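Local coordinates for protein glutathione S-transferase enzyme with thioredoxin-like domain (Bradyrhizobium sp., PDB 4MF7) that probably catalyses the conjugation of glutathione to electrophilic substrates, as expected of a glutathione S-transferase with a thioredoxin-like domain, at residues 42-48 and 66-72; 111-117 and 138-142. All blocks are in the same frame, centred on the assembly; numbering follows the deposited sequence.

Overall arrangement
Contact 1 pairs strands 43-47 and 67-71 of the thioredoxin-like domain, whereas contact 2 sets the start of helix 112-123 against the turn that follows helix 131-138. The two share no element; their centres lie about 18 Å apart, and helix 53-63 touches side chains of both. Contact 1 is partly buried, with 67-71 at the outside of the sheet within this chain, and it is held by a ladder of backbone hydrogen bonds plus a chain of side-chain hydrogen bonds. Contact 2 is buried and closer to the chain centre, rests on leucine packing and one histidine-carboxylate bond, and borders the second subunit, which does not touch contact 1.

Contact 1: 42-48 and 66-72; sequences RIQLYSL and PYEPHAI
I43 O accepts from E68 N, the first rung of a ladder between strands 43-47 and 67-71, which run parallel with their axes 4.5 Å apart at closest approach. The bonds then alternate: L45 N gives to E68 O, L45 O takes H70 N, S47 N gives to H70 O, and S47 O takes I72 N.

A chain of side-chain hydrogen bonds crosses the Q44-E68-H70 face. Q44 bends at chi2 (-69°), bringing its amide across to both partners: H70 NE2 donates to Q44 OE1 (2.8 Å) from within the ring plane, and Q44 NE2 donates to E68 OE1 (3.0 Å) from above the carboxylate; the amide and carboxylate planes stand 82° apart. Q44 NE2 also reaches R42 O at 3.0 Å, so three bonds fix the amide's rotation. E68 is held further by the backbone N atoms of Q38 and H39.

The Y46 and H70 rings lie 15° from parallel, slid so far apart that they barely overlap. On the face carrying I43, L45 and Y67, the contact is apolar: L45 CD2 rests 4.0 Å from Y67 CE2, and both residues pack on L60 of helix 53-63.

Strand 43-47, helix 53-63 and strand 67-71 thus form the beta-alpha-beta unit that opens the thioredoxin fold.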
ATOM      1  N   ARG A  42      13.420 -22.895   3.801  1.00 34.54           N
ATOM      2  CA  ARG A  42      13.522 -21.690   2.963  1.00 29.01           C
ATOM      3  C   ARG A  42      12.173 -20.966   2.869  1.00 24.46           C
ATOM      4  O   ARG A  42      11.127 -21.600   2.909  1.00 28.27           O
ATOM      5  CB  ARG A  42      13.984 -22.029   1.540  1.00 32.80           C
ATOM      6  CG  ARG A  42      15.341 -22.720   1.472  1.00 30.13           C
ATOM      7  CD  ARG A  42      15.785 -22.958   0.039  1.00 35.11           C
ATOM      8  NE  ARG A  42      16.929 -23.872   0.016  1.00 28.20           N
ATOM      9  CZ  ARG A  42      17.477 -24.351  -1.090  1.00 42.71           C
ATOM     10  NH1 ARG A  42      17.007 -23.999  -2.259  1.00 32.00           N
ATOM     11  NH2 ARG A  42      18.493 -25.183  -1.027  1.00 37.13           N
ATOM     12  N   ILE A  43      12.247 -19.643   2.699  1.00 32.66           N
ATOM     13  CA  ILE A  43      11.057 -18.827   2.353  1.00 27.94           C
ATOM     14  C   ILE A  43      10.409 -19.416   1.112  1.00 30.46           C
ATOM     15  O   ILE A  43      11.099 -19.669   0.113  1.00 31.84           O
ATOM     16  CB  ILE A  43      11.447 -17.359   2.129  1.00 30.89           C
ATOM     17  CG1 ILE A  43      11.832 -16.726   3.467  1.00 30.03           C
ATOM     18  CG2 ILE A  43      10.283 -16.565   1.521  1.00 33.15           C
ATOM     19  CD1 ILE A  43      12.649 -15.469   3.333  1.00 33.95           C
ATOM     20  N   GLN A  44       9.104 -19.684   1.179  1.00 29.68           N
ATOM     21  CA  GLN A  44       8.368 -20.139   0.049  1.00 29.03           C
ATOM     22  C   GLN A  44       7.757 -18.913  -0.619  1.00 31.64           C
ATOM     23  O   GLN A  44       7.107 -18.102   0.055  1.00 27.47           O
ATOM     24  CB  GLN A  44       7.269 -21.112   0.439  1.00 29.64           C
ATOM     25  CG  GLN A  44       7.766 -22.296   1.255  1.00 29.99           C
ATOM     26  CD  GLN A  44       8.633 -23.233   0.413  1.00 28.58           C
ATOM     27  OE1 GLN A  44       8.181 -23.763  -0.609  1.00 32.12           O
ATOM     28  NE2 GLN A  44       9.855 -23.419   0.821  1.00 34.75           N
ATOM     29  N   LEU A  45       7.984 -18.781  -1.920  1.00 28.42           N
ATOM     30  CA  LEU A  45       7.432 -17.658  -2.718  1.00 28.37           C
ATOM     31  C   LEU A  45       6.398 -18.203  -3.698  1.00 27.04           C
ATOM     32  O   LEU A  45       6.700 -19.103  -4.489  1.00 32.38           O
ATOM     33  CB  LEU A  45       8.547 -16.907  -3.464  1.00 27.17           C
ATOM     34  CG  LEU A  45       8.077 -15.839  -4.455  1.00 31.88           C
ATOM     35  CD1 LEU A  45       7.394 -14.677  -3.716  1.00 25.82           C
ATOM     36  CD2 LEU A  45       9.247 -15.308  -5.257  1.00 32.61           C
ATOM     37  N   TYR A  46       5.167 -17.670  -3.630  1.00 29.20           N
ATOM     38  CA  TYR A  46       4.093 -18.073  -4.529  1.00 30.61           C
ATOM     39  C   TYR A  46       3.761 -16.884  -5.387  1.00 35.10           C
ATOM     40  O   TYR A  46       3.206 -15.908  -4.892  1.00 29.78           O
ATOM     41  CB  TYR A  46       2.870 -18.556  -3.749  1.00 27.49           C
ATOM     42  CG  TYR A  46       3.205 -19.556  -2.670  1.00 27.87           C
ATOM     43  CD1 TYR A  46       3.307 -20.922  -2.958  1.00 31.03           C
ATOM     44  CD2 TYR A  46       3.478 -19.142  -1.364  1.00 29.63           C
ATOM     45  CE1 TYR A  46       3.671 -21.834  -1.976  1.00 31.72           C
ATOM     46  CE2 TYR A  46       3.827 -20.056  -0.382  1.00 30.51           C
ATOM     47  CZ  TYR A  46       3.902 -21.410  -0.700  1.00 36.85           C
ATOM     48  OH  TYR A  46       4.278 -22.325   0.263  1.00 31.35           O
ATOM     49  N   SER A  47       4.111 -16.938  -6.674  1.00 27.25           N
ATOM     50  CA  SER A  47       4.148 -15.727  -7.450  1.00 31.84           C
ATOM     51  C   SER A  47       4.164 -15.975  -8.940  1.00 35.47           C
ATOM     52  O   SER A  47       4.044 -17.107  -9.389  1.00 33.14           O
ATOM     53  CB  SER A  47       5.378 -14.913  -7.022  1.00 28.42           C
ATOM     54  OG  SER A  47       5.293 -13.576  -7.477  1.00 28.56           O
ATOM     55  N   LEU A  48       4.269 -14.878  -9.675  1.00 30.67           N
ATOM     56  CA  LEU A  48       4.471 -14.856 -11.126  1.00 31.05           C
ATOM     57  C   LEU A  48       5.315 -13.622 -11.395  1.00 35.13           C
ATOM     58  O   LEU A  48       5.260 -12.669 -10.601  1.00 33.49           O
ATOM     59  CB  LEU A  48       3.148 -14.716 -11.877  1.00 32.82           C
ATOM     60  CG  LEU A  48       2.265 -15.932 -12.133  1.00 40.88           C
ATOM     61  CD1 LEU A  48       1.031 -15.451 -12.897  1.00 46.29           C
ATOM     62  CD2 LEU A  48       3.012 -17.025 -12.886  1.00 40.38           C
ATOM     63  N   PRO A  66      17.766 -17.306   1.344  1.00 31.44           N
ATOM     64  CA  PRO A  66      17.304 -18.499   0.657  1.00 33.64           C
ATOM     65  C   PRO A  66      15.787 -18.529   0.463  1.00 34.22           C
ATOM     66  O   PRO A  66      15.021 -18.192   1.371  1.00 31.81           O
ATOM     67  CB  PRO A  66      17.763 -19.643   1.575  1.00 33.47           C
ATOM     68  CG  PRO A  66      18.912 -19.053   2.349  1.00 41.67           C
ATOM     69  CD  PRO A  66      18.464 -17.643   2.602  1.00 37.48           C
ATOM     70  N   TYR A  67      15.353 -18.920  -0.727  1.00 28.43           N
ATOM     71  CA  TYR A  67      13.934 -19.004  -1.014  1.00 26.81           C
ATOM     72  C   TYR A  67      13.633 -20.010  -2.093  1.00 29.53           C
ATOM     73  O   TYR A  67      14.514 -20.396  -2.864  1.00 33.75           O
ATOM     74  CB  TYR A  67      13.392 -17.595  -1.346  1.00 27.73           C
ATOM     75  CG  TYR A  67      13.702 -17.071  -2.732  1.00 25.14           C
ATOM     76  CD1 TYR A  67      14.934 -16.506  -3.021  1.00 27.28           C
ATOM     77  CD2 TYR A  67      12.753 -17.110  -3.739  1.00 33.02           C
ATOM     78  CE1 TYR A  67      15.223 -16.013  -4.289  1.00 31.70           C
ATOM     79  CE2 TYR A  67      13.004 -16.588  -4.992  1.00 32.78           C
ATOM     80  CZ  TYR A  67      14.237 -16.051  -5.275  1.00 32.61           C
ATOM     81  OH  TYR A  67      14.478 -15.554  -6.526  1.00 30.71           O
ATOM     82  N   GLU A  68      12.396 -20.470  -2.099  1.00 25.89           N
ATOM     83  CA  GLU A  68      11.887 -21.454  -3.013  1.00 29.30           C
ATOM     84  C   GLU A  68      10.686 -20.935  -3.772  1.00 30.00           C
ATOM     85  O   GLU A  68       9.602 -20.863  -3.201  1.00 29.87           O
ATOM     86  CB  GLU A  68      11.503 -22.721  -2.243  1.00 28.45           C
ATOM     87  CG  GLU A  68      11.101 -23.884  -3.144  1.00 31.37           C
ATOM     88  CD  GLU A  68      10.821 -25.155  -2.359  1.00 35.69           C
ATOM     89  OE1 GLU A  68      11.198 -25.235  -1.158  1.00 34.49           O
ATOM     90  OE2 GLU A  68      10.231 -26.072  -2.951  1.00 36.71           O
ATOM     91  N   PRO A  69      10.876 -20.588  -5.070  1.00 28.21           N
ATOM     92  CA  PRO A  69       9.779 -20.046  -5.840  1.00 28.35           C
ATOM     93  C   PRO A  69       8.828 -21.079  -6.440  1.00 33.54           C
ATOM     94  O   PRO A  69       9.241 -22.194  -6.796  1.00 34.84           O
ATOM     95  CB  PRO A  69      10.498 -19.269  -6.941  1.00 31.08           C
ATOM     96  CG  PRO A  69      11.700 -20.110  -7.223  1.00 34.33           C
ATOM     97  CD  PRO A  69      12.136 -20.554  -5.844  1.00 33.01           C
ATOM     98  N   HIS A  70       7.564 -20.703  -6.527  1.00 29.83           N
ATOM     99  CA  HIS A  70       6.497 -21.514  -7.099  1.00 29.94           C
ATOM    100  C   HIS A  70       5.653 -20.619  -7.997  1.00 34.60           C
ATOM    101  O   HIS A  70       5.047 -19.664  -7.528  1.00 34.22           O
ATOM    102  CB  HIS A  70       5.603 -22.134  -6.028  1.00 32.75           C
ATOM    103  CG  HIS A  70       6.335 -22.944  -5.001  1.00 32.67           C
ATOM    104  ND1 HIS A  70       6.655 -24.276  -5.182  1.00 34.51           N
ATOM    105  CD2 HIS A  70       6.840 -22.598  -3.793  1.00 37.71           C
ATOM    106  CE1 HIS A  70       7.296 -24.719  -4.113  1.00 35.08           C
ATOM    107  NE2 HIS A  70       7.434 -23.717  -3.264  1.00 41.82           N
ATOM    108  N   ALA A  71       5.604 -20.953  -9.285  1.00 30.22           N
ATOM    109  CA  ALA A  71       4.748 -20.253 -10.233  1.00 34.50           C
ATOM    110  C   ALA A  71       3.302 -20.645  -9.997  1.00 40.11           C
ATOM    111  O   ALA A  71       2.980 -21.819  -9.876  1.00 41.19           O
ATOM    112  CB  ALA A  71       5.144 -20.566 -11.675  1.00 37.78           C
ATOM    113  N   ILE A  72       2.438 -19.647  -9.929  1.00 33.42           N
ATOM    114  CA  ILE A  72       1.021 -19.843  -9.703  1.00 34.40           C
ATOM    115  C   ILE A  72       0.343 -19.641 -11.062  1.00 38.81           C
ATOM    116  O   ILE A  72       0.365 -18.547 -11.610  1.00 44.85           O
ATOM    117  CB  ILE A  72       0.511 -18.848  -8.640  1.00 39.56           C
ATOM    118  CG1 ILE A  72       1.305 -19.015  -7.329  1.00 33.91           C
ATOM    119  CG2 ILE A  72      -0.975 -19.022  -8.383  1.00 44.85           C
ATOM    120  CD1 ILE A  72       1.263 -20.384  -6.703  1.00 40.87           C
TER
HETATM  121  O   HOH W   1      14.971 -22.919  -3.799  1.00 40.39           O
HETATM  122  O   HOH W   2      14.997 -18.254   3.938  1.00 41.35           O

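Contact 2: 111-117 and 138-142; sequences ESGAILQ and LQWLH
E111 and H142 approach from opposite directions and meet through a hydrogen bond from H142 NE2 to E111 OE2, 3.0 Å long with an N-H...O angle of 165°. Followed outward from CB, the glutamate first sends CG anti to the backbone N (chi1 -155°), then bends at chi2 (-67°), which turns CD back over the start of helix 112-123. There OE1 accepts from A114 N at 2.8 Å, and OE2 takes a weak bond from G113 N as well as the histidine, making E111 the N-cap. H142 NE2 reaches OE2 from above the carboxylate plane, while the oxygen lies in the plane of the imidazole, at its edge.

G113 has no side chain, and its CA stands 3.9 Å from H142 CE1; a CB there would clash with the ring. Deeper in, L141 CD2 lies 3.8 Å from L116 CD1; A207 of helix 203-215 touches both leucines. A water donates to S112 OG and to L141 O, linking the segments once more.

Replacing E111 by alanine takes away the carboxylate, which would probably leave H142 NE2 without this acceptor, A114 N without its cap and the ring with one restraint fewer.

The contact thus ties helix 112-123 of the thioredoxin-like domain to the turn after helix 131-138, the helix with which the helical domain of a glutathione transferase begins. H142 also stacks on H142 of the second subunit, so the bond to E111 orients a ring at the dimer interface, and the helix start probably stabilises the carboxylate that does so.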
ATOM      1  N   GLU A 111       0.444  -9.299   0.184  1.00 27.80           N
ATOM      2  CA  GLU A 111       0.468  -7.865  -0.037  1.00 26.51           C
ATOM      3  C   GLU A 111       1.919  -7.464  -0.194  1.00 29.01           C
ATOM      4  O   GLU A 111       2.721  -7.544   0.748  1.00 26.66           O
ATOM      5  CB  GLU A 111      -0.281  -7.062   1.057  1.00 26.45           C
ATOM      6  CG  GLU A 111      -0.786  -5.703   0.576  1.00 38.82           C
ATOM      7  CD  GLU A 111       0.336  -4.728   0.252  1.00 29.29           C
ATOM      8  OE1 GLU A 111       1.123  -4.367   1.147  1.00 30.16           O
ATOM      9  OE2 GLU A 111       0.435  -4.314  -0.911  1.00 36.90           O
ATOM     10  N   SER A 112       2.290  -7.126  -1.429  1.00 26.73           N
ATOM     11  CA  SER A 112       3.699  -6.877  -1.768  1.00 28.41           C
ATOM     12  C   SER A 112       4.383  -5.810  -0.918  1.00 27.59           C
ATOM     13  O   SER A 112       5.543  -5.953  -0.584  1.00 24.86           O
ATOM     14  CB  SER A 112       3.838  -6.576  -3.275  1.00 27.99           C
ATOM     15  OG  SER A 112       3.212  -5.330  -3.559  1.00 28.37           O
ATOM     16  N   GLY A 113       3.672  -4.736  -0.545  1.00 25.18           N
ATOM     17  CA  GLY A 113       4.232  -3.712   0.332  1.00 26.74           C
ATOM     18  C   GLY A 113       4.577  -4.216   1.725  1.00 25.35           C
ATOM     19  O   GLY A 113       5.687  -3.949   2.225  1.00 27.55           O
ATOM     20  N   ALA A 114       3.644  -4.952   2.316  1.00 24.09           N
ATOM     21  CA  ALA A 114       3.840  -5.602   3.613  1.00 26.71           C
ATOM     22  C   ALA A 114       5.058  -6.553   3.540  1.00 27.54           C
ATOM     23  O   ALA A 114       5.909  -6.568   4.418  1.00 26.82           O
ATOM     24  CB  ALA A 114       2.597  -6.366   4.020  1.00 24.67           C
ATOM     25  N   ILE A 115       5.165  -7.286   2.435  1.00 24.14           N
ATOM     26  CA  ILE A 115       6.234  -8.271   2.286  1.00 25.61           C
ATOM     27  C   ILE A 115       7.580  -7.576   2.196  1.00 25.32           C
ATOM     28  O   ILE A 115       8.564  -8.042   2.803  1.00 26.59           O
ATOM     29  CB  ILE A 115       5.996  -9.241   1.087  1.00 24.13           C
ATOM     30  CG1 ILE A 115       4.806 -10.183   1.325  1.00 24.31           C
ATOM     31  CG2 ILE A 115       7.266 -10.092   0.839  1.00 26.49           C
ATOM     32  CD1 ILE A 115       4.270 -10.806   0.067  1.00 24.20           C
ATOM     33  N   LEU A 116       7.676  -6.510   1.385  1.00 23.45           N
ATOM     34  CA  LEU A 116       8.896  -5.752   1.240  1.00 23.79           C
ATOM     35  C   LEU A 116       9.328  -5.171   2.569  1.00 30.89           C
ATOM     36  O   LEU A 116      10.485  -5.252   2.929  1.00 25.74           O
ATOM     37  CB  LEU A 116       8.786  -4.640   0.195  1.00 25.97           C
ATOM     38  CG  LEU A 116       8.689  -5.028  -1.287  1.00 29.81           C
ATOM     39  CD1 LEU A 116       8.630  -3.794  -2.182  1.00 29.71           C
ATOM     40  CD2 LEU A 116       9.841  -5.904  -1.686  1.00 35.87           C
ATOM     41  N   GLN A 117       8.388  -4.608   3.319  1.00 24.08           N
ATOM     42  CA  GLN A 117       8.749  -4.104   4.637  1.00 25.61           C
ATOM     43  C   GLN A 117       9.226  -5.197   5.580  1.00 24.92           C
ATOM     44  O   GLN A 117      10.221  -4.992   6.289  1.00 27.65           O
ATOM     45  CB  GLN A 117       7.583  -3.382   5.294  1.00 24.25           C
ATOM     46  CG  GLN A 117       7.234  -2.081   4.619  1.00 24.39           C
ATOM     47  CD  GLN A 117       6.176  -1.324   5.404  1.00 31.04           C
ATOM     48  OE1 GLN A 117       6.423  -0.901   6.537  1.00 30.08           O
ATOM     49  NE2 GLN A 117       5.008  -1.153   4.816  1.00 25.91           N
ATOM     50  N   LEU A 138       8.445   4.426   2.471  1.00 26.82           N
ATOM     51  CA  LEU A 138       7.188   3.683   2.418  1.00 29.71           C
ATOM     52  C   LEU A 138       6.156   4.268   1.449  1.00 26.08           C
ATOM     53  O   LEU A 138       5.287   3.527   0.959  1.00 26.95           O
ATOM     54  CB  LEU A 138       6.569   3.587   3.820  1.00 27.45           C
ATOM     55  CG  LEU A 138       7.417   2.935   4.917  1.00 27.31           C
ATOM     56  CD1 LEU A 138       6.489   2.567   6.070  1.00 32.64           C
ATOM     57  CD2 LEU A 138       8.187   1.702   4.440  1.00 29.04           C
ATOM     58  N   GLN A 139       6.249   5.564   1.178  1.00 25.20           N
ATOM     59  CA  GLN A 139       5.335   6.231   0.267  1.00 26.06           C
ATOM     60  C   GLN A 139       5.365   5.549  -1.101  1.00 30.25           C
ATOM     61  O   GLN A 139       4.373   5.520  -1.787  1.00 28.92           O
ATOM     62  CB  GLN A 139       5.674   7.698   0.095  1.00 27.57           C
ATOM     63  CG  GLN A 139       5.612   8.544   1.371  1.00 28.02           C
ATOM     64  CD  GLN A 139       6.162   9.935   1.183  1.00 34.46           C
ATOM     65  OE1 GLN A 139       5.530  10.937   1.576  1.00 31.97           O
ATOM     66  NE2 GLN A 139       7.358  10.026   0.582  1.00 32.88           N
ATOM     67  N   TRP A 140       6.532   5.020  -1.485  1.00 29.76           N
ATOM     68  CA  TRP A 140       6.757   4.490  -2.841  1.00 32.73           C
ATOM     69  C   TRP A 140       6.354   3.045  -3.032  1.00 35.25           C
ATOM     70  O   TRP A 140       6.462   2.549  -4.133  1.00 35.10           O
ATOM     71  CB  TRP A 140       8.232   4.672  -3.217  1.00 26.50           C
ATOM     72  CG  TRP A 140       8.566   6.097  -3.219  1.00 28.69           C
ATOM     73  CD1 TRP A 140       9.069   6.850  -2.159  1.00 29.95           C
ATOM     74  CD2 TRP A 140       8.380   7.005  -4.294  1.00 30.15           C
ATOM     75  NE1 TRP A 140       9.168   8.158  -2.527  1.00 31.31           N
ATOM     76  CE2 TRP A 140       8.772   8.281  -3.836  1.00 36.85           C
ATOM     77  CE3 TRP A 140       7.905   6.868  -5.611  1.00 39.72           C
ATOM     78  CZ2 TRP A 140       8.714   9.417  -4.648  1.00 44.59           C
ATOM     79  CZ3 TRP A 140       7.859   8.007  -6.428  1.00 43.77           C
ATOM     80  CH2 TRP A 140       8.260   9.264  -5.934  1.00 49.41           C
ATOM     81  N   LEU A 141       5.862   2.376  -1.985  1.00 27.74           N
ATOM     82  CA  LEU A 141       5.479   0.985  -2.108  1.00 28.25           C
ATOM     83  C   LEU A 141       4.134   0.813  -2.788  1.00 36.30           C
ATOM     84  O   LEU A 141       3.811  -0.267  -3.162  1.00 35.53           O
ATOM     85  CB  LEU A 141       5.469   0.270  -0.767  1.00 28.98           C
ATOM     86  CG  LEU A 141       6.805   0.356  -0.050  1.00 28.10           C
ATOM     87  CD1 LEU A 141       6.652  -0.315   1.299  1.00 30.00           C
ATOM     88  CD2 LEU A 141       7.920  -0.314  -0.866  1.00 33.59           C
ATOM     89  N   HIS A 142       3.384   1.898  -2.938  1.00 35.02           N
ATOM     90  CA  HIS A 142       2.054   1.895  -3.533  1.00 43.60           C
ATOM     91  C   HIS A 142       1.952   3.152  -4.378  1.00 63.95           C
ATOM     92  O   HIS A 142       1.110   4.016  -4.161  1.00 44.48           O
ATOM     93  CB  HIS A 142       1.000   1.832  -2.427  1.00 35.81           C
ATOM     94  CG  HIS A 142       1.123   0.593  -1.600  1.00 36.59           C
ATOM     95  ND1 HIS A 142       1.784   0.568  -0.392  1.00 37.41           N
ATOM     96  CD2 HIS A 142       0.747  -0.682  -1.853  1.00 40.46           C
ATOM     97  CE1 HIS A 142       1.764  -0.661   0.087  1.00 34.15           C
ATOM     98  NE2 HIS A 142       1.146  -1.441  -0.783  1.00 41.08           N
TER
HETATM   99  O   HOH W   3       4.519  -2.723  -3.287  1.00 39.04           O